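Local coordinates for 3-oxoacyl-[acyl-carrier protein] synthase (Thermus thermophilus, PDB 1UB7) that catalyses the condensation of an acyl-CoA primer with malonyl-ACP that starts fatty acid synthesis, working as a homodimer of the thiolase-like superfamily, at the interface of chains A and B. Residues are numbered along the deposited sequence; one frame, centred on the assembly and turned at random. Chains: chain A/B, 3-oxoacyl-[acyl-carrier protein] synthase.

The interface of chains A and B. Residues chain A 80, 143, 188, 190, 207; chain B 85-86, 193.
B:Phe86 pushes its ring under A:His190 and against A:Ile143 and A:Leu207 of the other subunit, a worked example of how a homodimer joins a backbone bridge to a borrowed aromatic side chain. The edge of the ring leads: A:Ile143 meets it tip to tip and in its plane, CD1 lying 3.8 Å from CE1 of B:Phe86. A:Leu207 crosses the phenyl group at about a right angle, and its branching carbon CG reaches the same rim, 3.9 Å from B:Phe86 CZ. A:His190 lies over one face toward the rim with its backbone N and its CB methylene, the latter 3.6 Å from B:Phe86 CZ. CB of A:Asn80 stands 4.1 Å from CD1 of B:Phe86, and on the opposite flank A:Leu188 crosses obliquely, its CD1 facing CE2.

A:His190, in strand 188-191, and B:Phe86 form an antiparallel bridge: A:His190 N donates to B:Phe86 O at 2.9 Å, and B:Leu85 N donates to A:His190 O at 3.0 Å. With the main chain held at both bonds, the B:Phe86 side chain takes the sterically demanding position between its own N and carbonyl carbon (chi1 51°), which directs the ring into chain A. In FabH enzymes a phenylalanine from the partner lines the acyl pocket, probably the role here; the patch centre is about 13 Å from catalytic A:His246.

B:Leu85 also reaches into chain A, diverging from the phenyl ring to lie beside the A:His190 side chain. A:His190 has CG anti to its backbone N (chi1 176°), which lays imidazole ND1 against CD1 of B:Leu85. The carbonyl O of A:Asn80 also packs against the leucine, 3.4 Å from B:Leu85 CB.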
loop_
_atom_site.group_PDB
_atom_site.type_symbol
_atom_site.label_atom_id
_atom_site.label_comp_id
_atom_site.label_asym_id
_atom_site.label_seq_id
_atom_site.Cartn_x
_atom_site.Cartn_y
_atom_site.Cartn_z
ATOM N N ASN A 80 5.397 5.996 -4.288
ATOM C CA ASN A 80 6.453 5.869 -3.285
ATOM C C ASN A 80 6.762 7.265 -2.752
ATOM O O ASN A 80 7.689 7.463 -1.967
ATOM C CB ASN A 80 7.697 5.221 -3.898
ATOM C CG ASN A 80 7.455 3.771 -4.311
ATOM O OD1 ASN A 80 7.432 2.859 -3.474
ATOM N ND2 ASN A 80 7.263 3.554 -5.605
ATOM N N ILE A 143 11.951 14.379 -3.570
ATOM C CA ILE A 143 12.835 13.655 -2.650
ATOM C C ILE A 143 14.196 13.409 -3.291
ATOM O O ILE A 143 15.057 12.734 -2.730
ATOM C CB ILE A 143 12.246 12.271 -2.249
ATOM C CG1 ILE A 143 11.953 11.450 -3.509
ATOM C CG2 ILE A 143 10.982 12.454 -1.428
ATOM C CD1 ILE A 143 12.031 9.945 -3.308
ATOM N N LEU A 188 18.859 0.186 -3.202
ATOM C CA LEU A 188 18.014 1.306 -3.608
ATOM C C LEU A 188 17.067 1.630 -2.454
ATOM O O LEU A 188 16.344 0.752 -1.979
ATOM C CB LEU A 188 17.221 0.937 -4.875
ATOM C CG LEU A 188 16.266 1.969 -5.492
ATOM C CD1 LEU A 188 16.987 3.288 -5.768
ATOM C CD2 LEU A 188 15.685 1.397 -6.770
ATOM N N HIS A 190 15.341 5.158 0.366
ATOM C CA HIS A 190 15.162 6.508 0.891
ATOM C C HIS A 190 14.349 6.303 2.173
ATOM O O HIS A 190 13.145 6.020 2.127
ATOM C CB HIS A 190 14.392 7.407 -0.086
ATOM C CG HIS A 190 14.095 8.774 0.463
ATOM N ND1 HIS A 190 13.215 8.985 1.503
ATOM C CD2 HIS A 190 14.582 9.994 0.131
ATOM C CE1 HIS A 190 13.172 10.274 1.789
ATOM N NE2 HIS A 190 13.993 10.909 0.971
ATOM N N LEU A 207 17.679 10.151 -1.592
ATOM C CA LEU A 207 17.570 8.990 -2.463
ATOM C C LEU A 207 18.949 8.433 -2.802
ATOM O O LEU A 207 19.807 9.162 -3.299
ATOM C CB LEU A 207 16.837 9.389 -3.744
ATOM C CG LEU A 207 16.196 8.295 -4.600
ATOM C CD1 LEU A 207 15.370 8.950 -5.679
ATOM C CD2 LEU A 207 17.250 7.394 -5.210
ATOM N N LEU B 85 10.353 4.856 2.412
ATOM C CA LEU B 85 9.388 5.012 1.323
ATOM C C LEU B 85 9.637 3.830 0.365
ATOM O O LEU B 85 8.734 3.351 -0.340
ATOM C CB LEU B 85 9.603 6.363 0.634
ATOM C CG LEU B 85 9.250 7.560 1.535
ATOM C CD1 LEU B 85 9.543 8.882 0.827
ATOM C CD2 LEU B 85 7.769 7.467 1.923
ATOM N N PHE B 86 10.889 3.371 0.380
ATOM C CA PHE B 86 11.377 2.224 -0.384
ATOM C C PHE B 86 12.795 1.940 0.128
ATOM O O PHE B 86 13.561 2.866 0.389
ATOM C CB PHE B 86 11.358 2.483 -1.913
ATOM C CG PHE B 86 12.033 3.766 -2.352
ATOM C CD1 PHE B 86 11.407 5.003 -2.176
ATOM C CD2 PHE B 86 13.283 3.733 -2.982
ATOM C CE1 PHE B 86 12.013 6.189 -2.625
ATOM C CE2 PHE B 86 13.897 4.910 -3.434
ATOM C CZ PHE B 86 13.259 6.141 -3.255
ATOM N N VAL B 193 5.434 14.281 1.853
ATOM C CA VAL B 193 6.126 14.924 0.744
ATOM C C VAL B 193 5.525 16.301 0.437
ATOM O O VAL B 193 6.200 17.172 -0.121
ATOM C CB VAL B 193 6.079 14.031 -0.519
ATOM C CG1 VAL B 193 6.801 14.705 -1.665
ATOM C CG2 VAL B 193 6.726 12.694 -0.227
#